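Local coordinates for microtubule-associated protein 1 light chain 3 (Plasmodium falciparum, PDB 4EOY) that probably works in the parasite's Atg8 conjugation pathway as a ubiquitin-like protein, binding a peptide of its partner Atg3, at residues N30-V35 with G115-E120; H70-A75 with R84-Y89. The protein carries 3 engineered substitutions. All blocks are in the same frame, centred on the assembly; numbering follows the deposited sequence.

Contact 1: residues N30-V35 with G115-E120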
loop_
_atom_site.group_PDB
_atom_site.type_symbol
_atom_site.label_atom_id
_atom_site.label_comp_id
_atom_site.label_asym_id
_atom_site.label_seq_id
_atom_site.Cartn_x
_atom_site.Cartn_y
_atom_site.Cartn_z
ATOM N N ASN A 30 -13.408 5.509 -9.028
ATOM C CA ASN A 30 -12.346 5.070 -9.938
ATOM C C ASN A 30 -10.979 4.868 -9.265
ATOM O O ASN A 30 -9.983 4.650 -9.956
ATOM C CB ASN A 30 -12.195 6.069 -11.091
ATOM C CG ASN A 30 -13.454 6.201 -11.913
ATOM O OD1 ASN A 30 -14.294 5.296 -11.954
ATOM N ND2 ASN A 30 -13.589 7.329 -12.585
ATOM N N ARG A 31 -10.925 4.963 -7.936
ATOM C CA ARG A 31 -9.685 4.706 -7.188
ATOM C C ARG A 31 -9.916 3.666 -6.086
ATOM O O ARG A 31 -11.037 3.526 -5.567
ATOM C CB ARG A 31 -9.143 6.009 -6.594
ATOM C CG ARG A 31 -8.610 6.991 -7.635
ATOM C CD ARG A 31 -7.942 8.208 -6.998
ATOM N NE ARG A 31 -7.126 9.008 -7.936
ATOM C CZ ARG A 31 -5.788 8.991 -8.031
ATOM N NH1 ARG A 31 -5.039 8.214 -7.254
ATOM N NH2 ARG A 31 -5.183 9.773 -8.920
ATOM N N ILE A 32 -8.866 2.927 -5.727
ATOM C CA ILE A 32 -8.983 1.915 -4.670
ATOM C C ILE A 32 -8.146 2.266 -3.457
ATOM O O ILE A 32 -7.019 2.750 -3.590
ATOM C CB ILE A 32 -8.658 0.494 -5.179
ATOM C CG1 ILE A 32 -7.219 0.387 -5.647
ATOM C CG2 ILE A 32 -9.588 0.140 -6.334
ATOM C CD1 ILE A 32 -6.777 -1.041 -5.873
ATOM N N PRO A 33 -8.716 2.070 -2.256
ATOM C CA PRO A 33 -7.973 2.358 -1.044
ATOM C C PRO A 33 -7.009 1.222 -0.685
ATOM O O PRO A 33 -7.437 0.073 -0.520
ATOM C CB PRO A 33 -9.076 2.513 0.011
ATOM C CG PRO A 33 -10.206 1.691 -0.495
ATOM C CD PRO A 33 -10.135 1.771 -1.979
ATOM N N VAL A 34 -5.727 1.562 -0.563
ATOM C CA VAL A 34 -4.683 0.602 -0.279
ATOM C C VAL A 34 -3.916 1.043 0.957
ATOM O O VAL A 34 -3.598 2.224 1.087
ATOM C CB VAL A 34 -3.705 0.486 -1.457
ATOM C CG1 VAL A 34 -2.567 -0.450 -1.110
ATOM C CG2 VAL A 34 -4.433 0.004 -2.692
ATOM N N VAL A 35 -3.627 0.094 1.853
ATOM C CA VAL A 35 -2.796 0.329 3.024
ATOM C C VAL A 35 -1.559 -0.555 2.921
ATOM O O VAL A 35 -1.673 -1.753 2.674
ATOM C CB VAL A 35 -3.537 0.010 4.335
ATOM C CG1 VAL A 35 -2.713 0.466 5.545
ATOM C CG2 VAL A 35 -4.890 0.694 4.348
ATOM N N GLY A 115 -12.920 -3.161 3.544
ATOM C CA GLY A 115 -12.893 -2.316 2.340
ATOM C C GLY A 115 -11.498 -1.990 1.809
ATOM O O GLY A 115 -11.360 -1.491 0.694
ATOM N N TYR A 116 -10.464 -2.272 2.607
ATOM C CA TYR A 116 -9.084 -1.946 2.243
ATOM C C TYR A 116 -8.404 -3.078 1.484
ATOM O O TYR A 116 -8.678 -4.259 1.722
ATOM C CB TYR A 116 -8.243 -1.630 3.496
ATOM C CG TYR A 116 -8.406 -0.230 4.043
ATOM C CD1 TYR A 116 -7.895 0.872 3.344
ATOM C CD2 TYR A 116 -9.076 0.002 5.243
ATOM C CE1 TYR A 116 -8.054 2.167 3.816
ATOM C CE2 TYR A 116 -9.246 1.295 5.721
ATOM C CZ TYR A 116 -8.728 2.375 4.997
ATOM O OH TYR A 116 -8.875 3.670 5.460
ATOM N N LEU A 117 -7.507 -2.710 0.568
ATOM C CA LEU A 117 -6.555 -3.652 0.030
ATOM C C LEU A 117 -5.272 -3.563 0.855
ATOM O O LEU A 117 -4.558 -2.544 0.828
ATOM C CB LEU A 117 -6.262 -3.377 -1.431
ATOM C CG LEU A 117 -5.347 -4.408 -2.110
ATOM C CD1 LEU A 117 -6.060 -5.743 -2.138
ATOM C CD2 LEU A 117 -4.937 -3.935 -3.501
ATOM N N TYR A 118 -4.975 -4.633 1.588
ATOM C CA TYR A 118 -3.785 -4.671 2.432
ATOM C C TYR A 118 -2.646 -5.294 1.672
ATOM O O TYR A 118 -2.790 -6.376 1.069
ATOM C CB TYR A 118 -4.052 -5.470 3.699
ATOM C CG TYR A 118 -4.890 -4.735 4.725
ATOM C CD1 TYR A 118 -6.270 -4.804 4.696
ATOM C CD2 TYR A 118 -4.294 -3.978 5.723
ATOM C CE1 TYR A 118 -7.036 -4.132 5.624
ATOM C CE2 TYR A 118 -5.055 -3.311 6.662
ATOM C CZ TYR A 118 -6.430 -3.387 6.599
ATOM O OH TYR A 118 -7.178 -2.699 7.541
ATOM N N MET A 119 -1.534 -4.585 1.636
ATOM C CA MET A 119 -0.328 -5.066 0.969
ATOM C C MET A 119 0.861 -4.952 1.913
ATOM O O MET A 119 0.916 -4.055 2.769
ATOM C CB MET A 119 -0.079 -4.267 -0.307
ATOM C CG MET A 119 -1.138 -4.513 -1.376
ATOM S SD MET A 119 -0.654 -3.702 -2.898
ATOM C CE MET A 119 0.721 -4.721 -3.449
ATOM N N GLU A 120 1.807 -5.868 1.792
ATOM C CA GLU A 120 2.897 -5.927 2.765
ATOM C C GLU A 120 4.229 -5.976 2.094
ATOM O O GLU A 120 4.346 -6.497 0.996
ATOM C CB GLU A 120 2.734 -7.162 3.658
ATOM C CG GLU A 120 1.482 -7.130 4.524
ATOM C CD GLU A 120 1.340 -8.352 5.391
ATOM O OE1 GLU A 120 1.481 -9.465 4.846
ATOM O OE2 GLU A 120 1.077 -8.204 6.611
#
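The ring of Y116 is met obliquely by P33, whose CB lies 3.9 Å from the ring's CD1 and about as far from CE1. The ring of Y118 is likewise met at a slant, by V35 CB, 4.3 Å from its CD2. These rings hang from one face of the central pair of parallel strands in the ubiquitin fold, where 31-38 runs beside 117-122 in the middle of the mixed sheet. Helix 14-27 lies on this face, its E20 and T21 touching Y116 and its R17 touching Y118. An aromatic side chain of the bound peptide also packs on P33 and Y116, so this end of the strand pair forms part of the peptide site. The hydroxyl of Y118 is hydrogen-bonded to D114.

Three backbone bonds join the strands. L117 N donates to P33 O over 3.0 Å, almost straight at 176°. V35 then uses both its polar backbone atoms: its N donates to L117 O, while its O accepts from M119 N. Between these bonds V34 CA comes 3.3 Å from L117 O in a CA-H...O contact.

I32, V34, L117 and M119 form the apolar other face, on which M103 of helix 103-110 touches I32 and L117. V34 and L117 lie side by side and point the same way, V34 CG2 standing 4.0 Å from L117 CB. Chi1 of -175° puts L117 CG anti to the backbone N; the CD2 branch beyond it comes 4.2 Å from I32 CD1. The other branch of V34 serves M119: V34 CG1, anti to its own backbone N, sits 4.2 Å from M119 SD.

Contact 2: residues H70-A75 with R84-Y89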
loop_
_atom_site.group_PDB
_atom_site.type_symbol
_atom_site.label_atom_id
_atom_site.label_comp_id
_atom_site.label_asym_id
_atom_site.label_seq_id
_atom_site.Cartn_x
_atom_site.Cartn_y
_atom_site.Cartn_z
ATOM N N HIS A 70 8.907 4.781 -2.851
ATOM C CA HIS A 70 8.361 5.357 -1.613
ATOM C C HIS A 70 9.021 4.756 -0.392
ATOM O O HIS A 70 9.512 5.486 0.493
ATOM C CB HIS A 70 6.846 5.199 -1.584
ATOM C CG HIS A 70 6.179 5.795 -0.367
ATOM N ND1 HIS A 70 6.052 7.128 -0.180
ATOM C CD2 HIS A 70 5.575 5.184 0.735
ATOM C CE1 HIS A 70 5.421 7.365 0.989
ATOM N NE2 HIS A 70 5.124 6.174 1.552
ATOM N N ILE A 71 9.079 3.425 -0.334
ATOM C CA ILE A 71 9.635 2.753 0.849
ATOM C C ILE A 71 11.106 3.129 1.071
ATOM O O ILE A 71 11.578 3.201 2.215
ATOM C CB ILE A 71 9.506 1.226 0.753
ATOM C CG1 ILE A 71 8.028 0.821 0.783
ATOM C CG2 ILE A 71 10.263 0.548 1.900
ATOM C CD1 ILE A 71 7.734 -0.544 0.165
ATOM N N ASN A 72 11.817 3.386 -0.024
ATOM C CA ASN A 72 13.236 3.708 0.037
ATOM C C ASN A 72 13.581 5.200 0.113
ATOM O O ASN A 72 14.746 5.543 0.155
ATOM C CB ASN A 72 13.954 3.054 -1.144
ATOM C CG ASN A 72 14.049 1.557 -0.994
ATOM O OD1 ASN A 72 14.269 1.049 0.101
ATOM N ND2 ASN A 72 13.873 0.841 -2.087
ATOM N N GLN A 73 12.569 6.063 0.137
ATOM C CA GLN A 73 12.756 7.514 0.193
ATOM C C GLN A 73 12.378 8.042 1.557
ATOM O O GLN A 73 11.420 7.558 2.163
ATOM C CB GLN A 73 11.890 8.226 -0.855
ATOM C CG GLN A 73 12.476 8.171 -2.251
ATOM C CD GLN A 73 11.524 8.685 -3.311
ATOM O OE1 GLN A 73 10.577 9.417 -3.011
ATOM N NE2 GLN A 73 11.766 8.292 -4.563
ATOM N N SER A 74 13.129 9.032 2.035
ATOM C CA SER A 74 12.749 9.776 3.234
ATOM C C SER A 74 12.993 11.255 3.014
ATOM O O SER A 74 13.787 11.641 2.156
ATOM C CB SER A 74 13.509 9.276 4.472
ATOM O OG SER A 74 14.905 9.497 4.388
ATOM N N ALA A 75 12.297 12.072 3.797
ATOM C CA ALA A 75 12.399 13.525 3.705
ATOM C C ALA A 75 13.799 14.033 4.072
ATOM O O ALA A 75 14.382 13.634 5.081
ATOM C CB ALA A 75 11.337 14.180 4.582
ATOM N N ARG A 84 17.689 5.751 -0.613
ATOM C CA ARG A 84 18.670 4.687 -0.405
ATOM C C ARG A 84 18.159 3.389 -1.032
ATOM O O ARG A 84 17.111 2.891 -0.628
ATOM C CB ARG A 84 18.918 4.460 1.080
ATOM C CG ARG A 84 20.016 3.432 1.347
ATOM C CD ARG A 84 20.407 3.351 2.810
ATOM N NE ARG A 84 21.112 4.545 3.269
ATOM C CZ ARG A 84 21.659 4.684 4.475
ATOM N NH1 ARG A 84 21.596 3.701 5.375
ATOM N NH2 ARG A 84 22.281 5.815 4.779
ATOM N N GLU A 85 18.917 2.844 -1.987
ATOM C CA GLU A 85 18.587 1.578 -2.661
ATOM C C GLU A 85 18.639 0.370 -1.709
ATOM O O GLU A 85 19.665 0.113 -1.053
ATOM C CB GLU A 85 19.541 1.334 -3.834
ATOM C CG GLU A 85 19.523 -0.078 -4.429
ATOM C CD GLU A 85 18.293 -0.371 -5.285
ATOM O OE1 GLU A 85 17.161 -0.077 -4.842
ATOM O OE2 GLU A 85 18.454 -0.915 -6.405
ATOM N N ARG A 86 17.520 -0.348 -1.642
ATOM C CA ARG A 86 17.395 -1.592 -0.877
ATOM C C ARG A 86 16.491 -2.533 -1.666
ATOM O O ARG A 86 15.593 -2.078 -2.392
ATOM C CB ARG A 86 16.746 -1.329 0.471
ATOM C CG ARG A 86 17.503 -0.391 1.394
ATOM C CD ARG A 86 16.585 -0.131 2.548
ATOM N NE ARG A 86 16.650 1.065 3.291
ATOM C CZ ARG A 86 16.539 2.374 3.227
ATOM N NH1 ARG A 86 17.192 2.868 4.249
ATOM N NH2 ARG A 86 15.684 3.144 2.576
ATOM N N THR A 87 16.737 -3.837 -1.531
ATOM C CA THR A 87 15.884 -4.856 -2.145
ATOM C C THR A 87 14.605 -5.019 -1.314
ATOM O O THR A 87 14.665 -5.191 -0.098
ATOM C CB THR A 87 16.623 -6.218 -2.318
ATOM O OG1 THR A 87 15.702 -7.217 -2.769
ATOM C CG2 THR A 87 17.226 -6.706 -1.021
ATOM N N ILE A 88 13.452 -4.930 -1.985
ATOM C CA ILE A 88 12.143 -5.091 -1.349
ATOM C C ILE A 88 11.335 -6.176 -2.060
ATOM O O ILE A 88 11.379 -6.290 -3.275
ATOM C CB ILE A 88 11.331 -3.783 -1.385
ATOM C CG1 ILE A 88 12.106 -2.655 -0.693
ATOM C CG2 ILE A 88 9.969 -3.972 -0.727
ATOM C CD1 ILE A 88 11.441 -1.296 -0.816
ATOM N N TYR A 89 10.614 -6.976 -1.286
ATOM C CA TYR A 89 9.644 -7.909 -1.837
ATOM C C TYR A 89 8.256 -7.526 -1.365
ATOM O O TYR A 89 8.048 -7.297 -0.165
ATOM C CB TYR A 89 9.955 -9.324 -1.376
ATOM C CG TYR A 89 11.286 -9.831 -1.865
ATOM C CD1 TYR A 89 11.412 -10.443 -3.097
ATOM C CD2 TYR A 89 12.430 -9.691 -1.079
ATOM C CE1 TYR A 89 12.639 -10.920 -3.534
ATOM C CE2 TYR A 89 13.655 -10.155 -1.506
ATOM C CZ TYR A 89 13.759 -10.770 -2.727
ATOM O OH TYR A 89 14.983 -11.239 -3.144
#
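This is a mixed polar and apolar contact, partly buried, in which residues near the C-terminal end of helix 60-72 meet the irregular segment that leads into strand 89-92. N72 and I71 carry it on the helix side, R86 and I88 on the other, and R84 closes it through its backbone: R84 N donates to N72 O at 3.0 Å and 156°.

N72 and R86 run alongside each other in opposite senses, amide and guanidinium planes 31° apart. N72 OD1 lies 3.5 Å from R86 CB, while N72 ND2 makes a weak, bent bond to R86 O, 3.4 Å long. Extended from CG to NE, R86 runs back beside the amide and brings its guanidinium edge near N72 CA, R84 CB lying 3.5 Å above one face, displaced toward its rim.

In the ubiquitin-like fold of Atg8, helix 60-72 packs across the sheet, and here the C-terminal part of the helix meets the chain returning to the edge strand 89-92. Y121 of the neighbouring strand 117-122 touches both I71 and I88. L44 and P45 also pack on R86.

I88 reaches N72 tip to tip, its CD1 3.5 Å from N72 ND2. Chi1 of -58° sets CG1 beside the backbone N, and the CD1 beyond it also presses on I71 CG2 at 3.5 Å, tighter than usual for two carbons.

Overall arrangement
Both segments of contact 2 fall between those of contact 1 along the chain, which passes through 30-35, then 70-75 and 84-89, and returns at 115-120. Their centres are 20 Å apart, and although the nearest atoms come within about 4 Å, the two do not touch. Contact 1 joins the two inner strands of the four-stranded sheet; contact 2 lies further out, near the C-terminal end of helix 60-72, where the chain heads for edge strand 89-92. Strand 117-122 connects them, pairing with 31-38 and with 89-92. All four segments belong to a single ubiquitin-like domain, and the bound peptide packs on R31, P33 and Y116 of the contact 1 segments and on H70 of segment 70-75.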